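PDB 4TS6: Rab3 interacting molecule variant 2 from Drosophila melanogaster, which probably helps organise the presynaptic active zone and synaptic vesicle release, and is represented here by its C2A domain, a beta-sandwich module. Local coordinates for residues G10-K15 / G111-D116; V27-A32 / L94-W99; S36-G41 / D100-G105; K65-G68 / R74-Q77. All coordinates share one frame; numbering follows the deposited sequence. Where two conformers were deposited one is given.

Contact 1 of 4, residues G10-K15 / G111-D116; sequences GRLQLK and GEVVID
Leu12 and Leu14 meet Val113 and Ile115 across the space between two beta-sheets, and every contact between the two strands is apolar. Leu12 crosses Val113 at a slant, its CD2 lying 4.1 Å from Val113 CG2. The other valine branch serves the second leucine: Val113 CG1 is 4.2 Å from Leu14 CD1, the two side chains lying alongside with their ends pointing opposite ways. The tightest approach is end-on, with Leu14 CD1 and Ile115 CD1 meeting tip to tip at 3.7 Å. Leu14 can reach both partners with one methyl because CG stands anti to the carbonyl carbon (chi1 -71°) and CD1 then continues the chain in extended form (chi2 176°) toward the opposing strand. One valine thus receives a different leucine on each of its methyls.

The backbones take no part in this exchange. The axes of 11-15 and 111-116 approach to 8.2 Å and cross at -41°, and no hydrogen bond links the segments; the register pair Leu12 and Val113 has its CA atoms 7.8 Å apart. Each strand is bonded within its own sheet instead: Leu12 pairs with Tyr129 and Gln13 with Val30, while 111-116 runs beside strand 93-100. This is the face-to-face packing of a C2 beta-sandwich, and Leu12 also touches Val96 and Val113 also touches Tyr129, which extends the same interior layer.

With four buried aliphatic side chains and no polar bond across the gap, the sheets here are held by shape and exclusion of water, with no directional bond to fix their register.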
loop_
_atom_site.group_PDB
_atom_site.type_symbol
_atom_site.label_atom_id
_atom_site.label_comp_id
_atom_site.label_asym_id
_atom_site.label_seq_id
_atom_site.Cartn_x
_atom_site.Cartn_y
_atom_site.Cartn_z
ATOM N N GLY A 10 6.470 8.287 -9.295
ATOM C CA GLY A 10 6.092 6.885 -9.356
ATOM C C GLY A 10 4.637 6.656 -8.988
ATOM O O GLY A 10 3.958 7.551 -8.474
ATOM N N ARG A 11 4.154 5.444 -9.234
ATOM C CA ARG A 11 2.757 5.125 -8.979
ATOM C C ARG A 11 2.615 3.670 -8.560
ATOM O O ARG A 11 3.510 2.846 -8.799
ATOM C CB ARG A 11 1.908 5.426 -10.223
ATOM C CG ARG A 11 2.532 4.924 -11.482
ATOM C CD ARG A 11 1.737 5.312 -12.727
ATOM N NE ARG A 11 2.336 4.721 -13.924
ATOM C CZ ARG A 11 3.488 5.120 -14.460
ATOM N NH1 ARG A 11 4.174 6.113 -13.906
ATOM N NH2 ARG A 11 3.962 4.518 -15.543
ATOM N N LEU A 12 1.488 3.363 -7.930
ATOM C CA LEU A 12 1.274 2.078 -7.298
ATOM C C LEU A 12 0.017 1.464 -7.898
ATOM O O LEU A 12 -0.937 2.184 -8.184
ATOM C CB LEU A 12 1.067 2.298 -5.804
ATOM C CG LEU A 12 0.649 1.107 -4.955
ATOM C CD1 LEU A 12 1.816 0.152 -4.800
ATOM C CD2 LEU A 12 0.176 1.588 -3.597
ATOM N N GLN A 13 0.012 0.147 -8.096
ATOM C CA GLN A 13 -1.173 -0.537 -8.637
ATOM C C GLN A 13 -1.812 -1.348 -7.523
ATOM O O GLN A 13 -1.169 -2.228 -6.953
ATOM C CB GLN A 13 -0.789 -1.461 -9.793
ATOM C CG GLN A 13 -1.989 -2.184 -10.432
ATOM C CD GLN A 13 -1.594 -3.000 -11.642
ATOM O OE1 GLN A 13 -0.582 -3.699 -11.631
ATOM N NE2 GLN A 13 -2.380 -2.902 -12.696
ATOM N N LEU A 14 -3.064 -1.040 -7.201
ATOM C CA LEU A 14 -3.753 -1.641 -6.054
ATOM C C LEU A 14 -5.081 -2.214 -6.506
ATOM O O LEU A 14 -5.705 -1.652 -7.393
ATOM C CB LEU A 14 -4.100 -0.568 -5.021
ATOM C CG LEU A 14 -3.071 0.126 -4.152
ATOM C CD1 LEU A 14 -3.749 1.196 -3.322
ATOM C CD2 LEU A 14 -2.409 -0.884 -3.252
ATOM N N LYS A 15 -5.522 -3.307 -5.877
ATOM C CA LYS A 15 -6.893 -3.800 -6.042
ATOM C C LYS A 15 -7.554 -3.768 -4.676
ATOM O O LYS A 15 -6.975 -4.224 -3.697
ATOM C CB LYS A 15 -6.918 -5.234 -6.578
ATOM C CG LYS A 15 -6.242 -5.408 -7.920
ATOM C CD LYS A 15 -5.999 -6.877 -8.241
ATOM C CE LYS A 15 -7.292 -7.634 -8.477
ATOM N NZ LYS A 15 -7.088 -9.110 -8.586
ATOM N N GLY A 111 6.844 7.422 -0.804
ATOM C CA GLY A 111 5.573 8.013 -1.198
ATOM C C GLY A 111 4.416 7.244 -0.610
ATOM O O GLY A 111 4.593 6.151 -0.067
ATOM N N GLU A 112 3.212 7.794 -0.747
ATOM C CA GLU A 112 2.061 7.199 -0.097
ATOM C C GLU A 112 0.848 7.333 -1.000
ATOM O O GLU A 112 0.800 8.201 -1.874
ATOM C CB GLU A 112 1.770 7.904 1.246
ATOM C CG GLU A 112 1.323 9.361 1.051
ATOM C CD GLU A 112 0.809 10.007 2.322
ATOM O OE1 GLU A 112 0.141 11.067 2.224
ATOM O OE2 GLU A 112 1.082 9.467 3.415
ATOM N N VAL A 113 -0.107 6.434 -0.798
ATOM C CA VAL A 113 -1.405 6.511 -1.449
ATOM C C VAL A 113 -2.385 6.362 -0.315
ATOM O O VAL A 113 -2.297 5.417 0.470
ATOM C CB VAL A 113 -1.593 5.376 -2.476
ATOM C CG1 VAL A 113 -3.041 5.309 -2.946
ATOM C CG2 VAL A 113 -0.671 5.585 -3.682
ATOM N N VAL A 114 -3.283 7.329 -0.185
ATOM C CA VAL A 114 -4.265 7.277 0.884
ATOM C C VAL A 114 -5.647 7.213 0.266
ATOM O O VAL A 114 -6.017 8.066 -0.550
ATOM C CB VAL A 114 -4.154 8.488 1.828
ATOM C CG1 VAL A 114 -5.181 8.379 2.942
ATOM C CG2 VAL A 114 -2.770 8.545 2.434
ATOM N N ILE A 115 -6.402 6.189 0.628
ATOM C CA ILE A 115 -7.716 6.012 0.015
ATOM C C ILE A 115 -8.843 6.306 0.994
ATOM O O ILE A 115 -8.864 5.761 2.091
ATOM C CB ILE A 115 -7.845 4.618 -0.613
ATOM C CG1 ILE A 115 -6.899 4.537 -1.832
ATOM C CG2 ILE A 115 -9.278 4.361 -1.054
ATOM C CD1 ILE A 115 -6.722 3.149 -2.408
ATOM N N ASP A 116 -9.751 7.201 0.599
ATOM C CA ASP A 116 -10.949 7.510 1.383
ATOM C C ASP A 116 -12.004 6.449 1.050
ATOM O O ASP A 116 -12.698 6.547 0.041
ATOM C CB ASP A 116 -11.462 8.918 1.037
ATOM C CG ASP A 116 -12.420 9.487 2.093
ATOM O OD1 ASP A 116 -13.054 8.706 2.842
ATOM O OD2 ASP A 116 -12.544 10.731 2.165
#

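Contact 2 of 4, residues V27-A32 / L94-W99; sequences VTLVCA and LEVTLW
Val27 and Leu94 meet end to end, the leucine placing CD2 against both valine methyls, 3.8 Å from Val27 CG1 and 3.9 Å from Val27 CG2. The leucine gets there by holding CG anti to its own backbone N (chi1 -169°), which leaves its branched end directed at the opposite strand. At the next inward pair the approach is different: Leu29 and Val96 lie alongside, pointing opposite ways, and Leu29 CD2 rests 4.0 Å from Val96 CG1.

These pairs join the two four-stranded antiparallel sheets of the C2 sandwich at its middle, strand 24-33 lying in one sheet and strand 93-100 in the other. The axes stay 10.8 Å apart at closest, so the gap is bridged by side chains and by no hydrogen bond.

On strand 93-100 the inward positions follow at every second residue, Leu94, Val96 and Leu98. Strand 24-33 breaks that rhythm: psi of Val30 is -61°, an irregularity in the extended chain, after which Ala32, not Cys31, points inward. Ala32 CB meets Leu98 CD2 at 3.9 Å. Leu98 brings CD2 to that methyl with a chi1 of -98°, well away from a staggered value, and also touches Ala48, Leu35 and Leu131. Leu29 is likewise packed against Leu14 within its own sheet and against Ala48 across the gap.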
loop_
_atom_site.group_PDB
_atom_site.type_symbol
_atom_site.label_atom_id
_atom_site.label_comp_id
_atom_site.label_asym_id
_atom_site.label_seq_id
_atom_site.Cartn_x
_atom_site.Cartn_y
_atom_site.Cartn_z
ATOM N N VAL A 27 -7.255 -6.236 0.210
ATOM C CA VAL A 27 -6.327 -5.263 -0.357
ATOM C C VAL A 27 -5.187 -5.999 -1.036
ATOM O O VAL A 27 -4.479 -6.775 -0.389
ATOM C CB VAL A 27 -5.738 -4.355 0.754
ATOM C CG1 VAL A 27 -4.790 -3.309 0.163
ATOM C CG2 VAL A 27 -6.853 -3.666 1.510
ATOM N N THR A 28 -5.007 -5.773 -2.336
ATOM C CA THR A 28 -3.884 -6.393 -3.052
ATOM C C THR A 28 -2.944 -5.323 -3.595
ATOM O O THR A 28 -3.358 -4.459 -4.371
ATOM C CB THR A 28 -4.347 -7.341 -4.189
ATOM O OG1 THR A 28 -5.217 -8.350 -3.651
ATOM C CG2 THR A 28 -3.141 -8.019 -4.847
ATOM N N LEU A 29 -1.682 -5.376 -3.163
ATOM C CA LEU A 29 -0.652 -4.527 -3.739
ATOM C C LEU A 29 0.026 -5.302 -4.852
ATOM O O LEU A 29 0.790 -6.234 -4.600
ATOM C CB LEU A 29 0.384 -4.143 -2.693
ATOM C CG LEU A 29 0.008 -2.981 -1.785
ATOM C CD1 LEU A 29 -1.203 -3.288 -0.933
ATOM C CD2 LEU A 29 1.172 -2.697 -0.906
ATOM N N VAL A 30 -0.255 -4.925 -6.087
ATOM C CA VAL A 30 0.252 -5.681 -7.221
ATOM C C VAL A 30 1.710 -5.339 -7.447
ATOM O O VAL A 30 2.586 -6.205 -7.347
ATOM C CB VAL A 30 -0.558 -5.385 -8.478
ATOM C CG1 VAL A 30 -0.062 -6.215 -9.648
ATOM C CG2 VAL A 30 -2.029 -5.662 -8.208
ATOM N N CYS A 31 1.965 -4.066 -7.729
ATOM C CA CYS A 31 3.311 -3.612 -8.055
ATOM C C CYS A 31 3.357 -2.105 -7.960
ATOM O O CYS A 31 2.336 -1.458 -7.707
ATOM C CB CYS A 31 3.675 -4.027 -9.483
ATOM S SG CYS A 31 2.803 -3.086 -10.760
ATOM N N ALA A 32 4.548 -1.553 -8.167
ATOM C CA ALA A 32 4.732 -0.114 -8.276
ATOM C C ALA A 32 5.657 0.088 -9.444
ATOM O O ALA A 32 6.408 -0.814 -9.789
ATOM C CB ALA A 32 5.357 0.450 -7.003
ATOM N N LEU A 94 -7.523 3.968 4.021
ATOM C CA LEU A 94 -6.470 2.979 3.792
ATOM C C LEU A 94 -5.203 3.753 3.441
ATOM O O LEU A 94 -5.175 4.487 2.457
ATOM C CB LEU A 94 -6.834 2.034 2.647
ATOM C CG LEU A 94 -5.924 0.809 2.507
ATOM C CD1 LEU A 94 -6.215 -0.153 3.631
ATOM C CD2 LEU A 94 -6.115 0.134 1.155
ATOM N N GLU A 95 -4.164 3.608 4.256
ATOM C CA GLU A 95 -2.935 4.381 4.078
ATOM C C GLU A 95 -1.856 3.401 3.662
ATOM O O GLU A 95 -1.467 2.531 4.447
ATOM C CB GLU A 95 -2.541 5.070 5.396
ATOM C CG GLU A 95 -1.339 6.032 5.290
ATOM C CD GLU A 95 -0.725 6.362 6.647
ATOM O OE1 GLU A 95 -0.823 7.537 7.102
ATOM O OE2 GLU A 95 -0.132 5.440 7.254
ATOM N N VAL A 96 -1.397 3.521 2.419
ATOM C CA VAL A 96 -0.359 2.643 1.893
ATOM C C VAL A 96 0.886 3.492 1.706
ATOM O O VAL A 96 0.872 4.486 0.972
ATOM C CB VAL A 96 -0.753 2.045 0.521
ATOM C CG1 VAL A 96 0.358 1.106 0.020
ATOM C CG2 VAL A 96 -2.103 1.307 0.604
ATOM N N THR A 97 1.969 3.110 2.369
ATOM C CA THR A 97 3.188 3.895 2.291
ATOM C C THR A 97 4.319 3.044 1.740
ATOM O O THR A 97 4.527 1.922 2.197
ATOM C CB THR A 97 3.584 4.428 3.671
ATOM O OG1 THR A 97 2.475 5.130 4.254
ATOM C CG2 THR A 97 4.754 5.360 3.553
ATOM N N LEU A 98 5.042 3.576 0.755
ATOM C CA LEU A 98 6.220 2.898 0.212
ATOM C C LEU A 98 7.481 3.394 0.899
ATOM O O LEU A 98 7.658 4.600 1.091
ATOM C CB LEU A 98 6.358 3.137 -1.297
ATOM C CG LEU A 98 5.831 2.033 -2.211
ATOM C CD1 LEU A 98 4.412 1.727 -1.849
ATOM C CD2 LEU A 98 5.913 2.432 -3.675
ATOM N N TRP A 99 8.373 2.453 1.192
ATOM C CA TRP A 99 9.604 2.707 1.920
ATOM C C TRP A 99 10.763 2.058 1.196
ATOM O O TRP A 99 10.581 1.031 0.545
ATOM C CB TRP A 99 9.485 2.083 3.295
ATOM C CG TRP A 99 8.384 2.694 4.114
ATOM C CD1 TRP A 99 7.087 2.271 4.214
ATOM C CD2 TRP A 99 8.496 3.859 4.928
ATOM N NE1 TRP A 99 6.390 3.109 5.058
ATOM C CE2 TRP A 99 7.235 4.097 5.503
ATOM C CE3 TRP A 99 9.552 4.726 5.238
ATOM C CZ2 TRP A 99 6.996 5.166 6.374
ATOM C CZ3 TRP A 99 9.313 5.788 6.094
ATOM C CH2 TRP A 99 8.050 5.997 6.652
#

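Contact 3 of 4, residues S36-G41 / D100-G105; sequences SLRQSG and DYVRYG
Arg38 lies across Asp100 and grips its carboxylate side-on with two nitrogens, one to each oxygen. NE of Arg38 donates to OD2 of Asp100 over 2.6 Å with an N-H...O angle of 159°, meeting that oxygen on its syn side. The second bond, from Arg38 NH1 to Asp100 OD1, spans 2.9 Å and is nearly straight at 165°, but it arrives from above the carboxylate plane. The difference follows from the tilt of the two flat groups, whose planes stand 45° apart: both oxygens lie near the guanidinium plane, yet only OD2 is approached close to the plane of the carboxylate.

An extended chain from CG to NE carries the arginine head over to the other loop. There NH1 also lies 3.0 Å from Tyr101 O at the guanidinium edge, while Val102 packs over one face, its CG2 4.1 Å from Arg38 NH1. A water provides a weak link from Arg38 NH2 to Arg103 N.

Asp100 OD1 also accepts a hydrogen bond from Asn45 N. With an alanine in place of Arg38, the buried carboxylate would probably lose its main countercharge, and the two loops the salt bridge that ties them.

Loops 36-41 and 100-105, by their place between the strands, probably correspond to the loops at the tip of a C2 domain where calcium-binding members gather acidic ligands. Here an arginine is the ion-pair partner of Asp100, an arrangement consistent with a domain that does not depend on calcium.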
loop_
_atom_site.group_PDB
_atom_site.type_symbol
_atom_site.label_atom_id
_atom_site.label_comp_id
_atom_site.label_asym_id
_atom_site.label_seq_id
_atom_site.Cartn_x
_atom_site.Cartn_y
_atom_site.Cartn_z
ATOM N N SER A 36 11.920 6.655 -8.372
ATOM C CA SER A 36 13.205 7.286 -8.618
ATOM C C SER A 36 14.329 6.374 -8.147
ATOM O O SER A 36 14.114 5.474 -7.325
ATOM C CB SER A 36 13.286 8.580 -7.822
ATOM O OG SER A 36 13.029 8.311 -6.452
ATOM N N LEU A 37 15.526 6.615 -8.665
ATOM C CA LEU A 37 16.733 6.035 -8.085
ATOM C C LEU A 37 17.092 6.824 -6.828
ATOM O O LEU A 37 16.548 7.905 -6.582
ATOM C CB LEU A 37 17.889 6.113 -9.077
ATOM C CG LEU A 37 17.691 5.494 -10.459
ATOM C CD1 LEU A 37 18.808 5.925 -11.410
ATOM C CD2 LEU A 37 17.637 3.982 -10.351
ATOM N N ARG A 38 18.002 6.291 -6.024
ATOM C CA ARG A 38 18.555 7.071 -4.928
ATOM C C ARG A 38 19.518 8.105 -5.512
ATOM O O ARG A 38 19.916 7.995 -6.671
ATOM C CB ARG A 38 19.290 6.161 -3.949
ATOM C CG ARG A 38 18.415 5.097 -3.310
ATOM C CD ARG A 38 19.246 4.257 -2.346
ATOM N NE ARG A 38 18.439 3.262 -1.651
ATOM C CZ ARG A 38 18.943 2.214 -1.006
ATOM N NH1 ARG A 38 18.131 1.358 -0.396
ATOM N NH2 ARG A 38 20.256 2.016 -0.974
ATOM N N GLN A 39 19.877 9.110 -4.716
ATOM C CA GLN A 39 20.837 10.130 -5.127
ATOM C C GLN A 39 22.126 9.470 -5.571
ATOM O O GLN A 39 22.733 9.866 -6.567
ATOM C CB GLN A 39 21.161 11.039 -3.950
ATOM C CG GLN A 39 20.001 11.274 -3.015
ATOM C CD GLN A 39 19.261 12.550 -3.334
ATOM O OE1 GLN A 39 19.293 13.032 -4.467
ATOM N NE2 GLN A 39 18.599 13.113 -2.329
ATOM N N SER A 40 22.532 8.456 -4.812
ATOM C CA SER A 40 23.717 7.662 -5.115
ATOM C C SER A 40 23.673 7.143 -6.542
ATOM O O SER A 40 24.705 7.018 -7.194
ATOM C CB SER A 40 23.826 6.483 -4.144
ATOM O OG SER A 40 22.647 5.698 -4.159
ATOM N N GLY A 41 22.465 6.858 -7.025
ATOM C CA GLY A 41 22.283 6.294 -8.351
ATOM C C GLY A 41 21.921 4.828 -8.220
ATOM O O GLY A 41 21.582 4.154 -9.196
ATOM N N ASP A 100 11.947 2.649 1.320
ATOM C CA ASP A 100 13.143 2.139 0.657
ATOM C C ASP A 100 13.937 1.487 1.762
ATOM O O ASP A 100 14.367 2.160 2.689
ATOM C CB ASP A 100 13.919 3.293 0.030
ATOM C CG ASP A 100 15.149 2.837 -0.735
ATOM O OD1 ASP A 100 15.326 1.614 -0.947
ATOM O OD2 ASP A 100 15.957 3.706 -1.136
ATOM N N TYR A 101 14.063 0.167 1.720
ATOM C CA TYR A 101 14.806 -0.532 2.761
ATOM C C TYR A 101 16.299 -0.209 2.699
ATOM O O TYR A 101 16.972 -0.460 1.686
ATOM C CB TYR A 101 14.565 -2.037 2.674
ATOM C CG TYR A 101 15.480 -2.859 3.542
ATOM C CD1 TYR A 101 15.311 -2.903 4.917
ATOM C CD2 TYR A 101 16.500 -3.609 2.984
ATOM C CE1 TYR A 101 16.155 -3.667 5.720
ATOM C CE2 TYR A 101 17.340 -4.375 3.773
ATOM C CZ TYR A 101 17.161 -4.398 5.139
ATOM O OH TYR A 101 17.995 -5.162 5.917
ATOM N N VAL A 102 16.797 0.377 3.788
ATOM C CA VAL A 102 18.205 0.718 3.933
ATOM C C VAL A 102 18.781 -0.214 4.993
ATOM O O VAL A 102 18.307 -0.228 6.123
ATOM C CB VAL A 102 18.380 2.191 4.356
ATOM C CG1 VAL A 102 19.857 2.508 4.564
ATOM C CG2 VAL A 102 17.746 3.127 3.290
ATOM N N ARG A 103 19.773 -1.021 4.626
ATOM C CA ARG A 103 20.176 -2.111 5.506
ATOM C C ARG A 103 20.790 -1.611 6.813
ATOM O O ARG A 103 20.521 -2.176 7.875
ATOM C CB ARG A 103 21.139 -3.075 4.789
ATOM C CG ARG A 103 21.695 -4.176 5.692
ATOM C CD ARG A 103 22.623 -5.137 4.927
ATOM N NE ARG A 103 21.937 -5.806 3.824
ATOM C CZ ARG A 103 21.130 -6.852 3.977
ATOM N NH1 ARG A 103 20.908 -7.349 5.188
ATOM N NH2 ARG A 103 20.541 -7.403 2.926
ATOM N N TYR A 104 21.587 -0.544 6.743
ATOM C CA TYR A 104 22.271 -0.039 7.934
ATOM C C TYR A 104 21.778 1.307 8.433
ATOM O O TYR A 104 22.527 2.051 9.060
ATOM C CB TYR A 104 23.793 -0.021 7.717
ATOM C CG TYR A 104 24.302 -1.408 7.492
ATOM C CD1 TYR A 104 24.468 -2.276 8.556
ATOM C CD2 TYR A 104 24.561 -1.872 6.216
ATOM C CE1 TYR A 104 24.901 -3.556 8.361
ATOM C CE2 TYR A 104 25.004 -3.150 6.008
ATOM C CZ TYR A 104 25.162 -3.992 7.082
ATOM O OH TYR A 104 25.588 -5.278 6.887
ATOM N N GLY A 105 20.513 1.615 8.184
ATOM C CA GLY A 105 19.965 2.842 8.718
ATOM C C GLY A 105 18.466 2.874 8.607
ATOM O O GLY A 105 17.844 1.924 8.122
HETATM O O HOH W 1 20.860 -0.136 1.462
#

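Contact 4 of 4, residues K65-G68 / R74-Q77; sequences KTVG and RWGQ
A G1 beta bulge, formed where Gly76 and Gln77 both face Leu29, shapes the strand that receives Lys65 and Val67 from the preceding loop. Lys65 reaches over with its chain bent at its end (chi4 -51°), and NZ donates to Trp75 O at 3.0 Å, lying in the plane of that carbonyl, where a lone pair points. The same NZ makes a weak bond to Gln77 OE1. That oxygen accepts a second bond from the backbone of the same lysine: Lys65 N lies 3.2 Å from Gln77 OE1, the N-H pointing almost straight at it (166°) although the donor stands above the amide carbonyl plane. One lysine thus gives the same amide oxygen a firm bond from its backbone N and a weak one from NZ.

Beside this polar part, Val67 CG2 packs 3.7 Å from Trp75 CD1 and as close to Arg74 O. Trp75 also touches Ala32 and Pro46.

An alanine instead of Gln77 would probably leave Lys65 N without this acceptor and the lysine end held to strand 74-81 by its bond to Trp75 O.

Backbone and side-chain nitrogens of Lys65 both donate hydrogen bonds to strand 74-81, so the loop is held at this surface by neutral acceptors without a salt bridge.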
loop_
_atom_site.group_PDB
_atom_site.type_symbol
_atom_site.label_atom_id
_atom_site.label_comp_id
_atom_site.label_asym_id
_atom_site.label_seq_id
_atom_site.Cartn_x
_atom_site.Cartn_y
_atom_site.Cartn_z
ATOM N N LYS A 65 6.699 -8.082 1.488
ATOM C CA LYS A 65 8.102 -8.442 1.439
ATOM C C LYS A 65 8.871 -7.306 0.766
ATOM O O LYS A 65 8.297 -6.464 0.067
ATOM C CB LYS A 65 8.302 -9.740 0.654
ATOM C CG LYS A 65 7.936 -9.605 -0.809
ATOM C CD LYS A 65 8.207 -10.879 -1.602
ATOM C CE LYS A 65 7.290 -10.941 -2.817
ATOM N NZ LYS A 65 5.873 -10.722 -2.398
ATOM N N THR A 66 10.176 -7.289 0.986
ATOM C CA THR A 66 11.040 -6.296 0.382
ATOM C C THR A 66 11.586 -6.890 -0.899
ATOM O O THR A 66 12.053 -8.037 -0.897
ATOM C CB THR A 66 12.199 -5.977 1.327
ATOM O OG1 THR A 66 11.669 -5.419 2.536
ATOM C CG2 THR A 66 13.169 -5.000 0.691
ATOM N N VAL A 67 11.513 -6.126 -1.990
ATOM C CA VAL A 67 12.117 -6.540 -3.260
ATOM C C VAL A 67 13.452 -5.813 -3.462
ATOM O O VAL A 67 13.546 -4.602 -3.254
ATOM C CB VAL A 67 11.185 -6.258 -4.447
ATOM C CG1 VAL A 67 11.828 -6.731 -5.743
ATOM C CG2 VAL A 67 9.852 -6.948 -4.236
ATOM N N GLY A 68 14.484 -6.546 -3.862
ATOM C CA GLY A 68 15.808 -5.961 -3.954
ATOM C C GLY A 68 16.092 -5.149 -5.208
ATOM O O GLY A 68 15.680 -5.529 -6.297
ATOM N N ARG A 74 7.497 -5.719 -7.816
ATOM C CA ARG A 74 6.237 -6.457 -7.893
ATOM C C ARG A 74 6.086 -7.326 -6.648
ATOM O O ARG A 74 7.000 -8.073 -6.285
ATOM C CB ARG A 74 6.188 -7.328 -9.156
ATOM C CG ARG A 74 6.467 -6.556 -10.448
ATOM C CD ARG A 74 6.267 -7.411 -11.700
ATOM N NE ARG A 74 4.906 -7.923 -11.797
ATOM C CZ ARG A 74 3.901 -7.264 -12.367
ATOM N NH1 ARG A 74 4.106 -6.069 -12.900
ATOM N NH2 ARG A 74 2.689 -7.800 -12.409
ATOM N N TRP A 75 4.941 -7.225 -5.982
ATOM C CA TRP A 75 4.712 -8.014 -4.771
ATOM C C TRP A 75 3.631 -9.082 -4.967
ATOM O O TRP A 75 3.775 -10.209 -4.486
ATOM C CB TRP A 75 4.349 -7.114 -3.583
ATOM C CG TRP A 75 5.368 -6.039 -3.277
ATOM C CD1 TRP A 75 6.560 -6.184 -2.614
ATOM C CD2 TRP A 75 5.254 -4.649 -3.606
ATOM N NE1 TRP A 75 7.200 -4.961 -2.527
ATOM C CE2 TRP A 75 6.411 -4.003 -3.119
ATOM C CE3 TRP A 75 4.278 -3.886 -4.260
ATOM C CZ2 TRP A 75 6.622 -2.624 -3.278
ATOM C CZ3 TRP A 75 4.488 -2.520 -4.417
ATOM C CH2 TRP A 75 5.650 -1.905 -3.928
ATOM N N GLY A 76 2.559 -8.726 -5.678
ATOM C CA GLY A 76 1.405 -9.595 -5.804
ATOM C C GLY A 76 0.868 -10.043 -4.454
ATOM O O GLY A 76 0.466 -11.197 -4.288
ATOM N N GLN A 77 0.849 -9.128 -3.489
ATOM C CA GLN A 77 0.576 -9.474 -2.092
ATOM C C GLN A 77 -0.816 -9.033 -1.643
ATOM O O GLN A 77 -1.172 -7.861 -1.783
ATOM C CB GLN A 77 1.620 -8.803 -1.198
ATOM C CG GLN A 77 1.772 -9.430 0.168
ATOM C CD GLN A 77 3.203 -9.892 0.463
ATOM O OE1 GLN A 77 4.195 -9.376 -0.091
ATOM N NE2 GLN A 77 3.313 -10.869 1.350
#

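In the fold
Contacts 1 and 2 lie side by side in the sandwich core, centres 6 Å apart: strands 11-19 and 24-33 are neighbours in one sheet, 93-100 and 108-116 in the other, so both join the same two sheets. Contact 4, centred 10 Å from contact 2, extends to edge strand 74-81, which pairs with 24-33; Trp75 CZ3 also packs on Leu12 CD1 of contact 1, at 3.8 Å. The centre of contact 3 lies about 19 Å from that of contact 2, where both core strands run on into the tip loops. Along the chain contact 1 encloses the rest, contacts 2 and 3 interleave, and contact 4 falls within all three. An apolar interior thus leads to polar loop ties at its end.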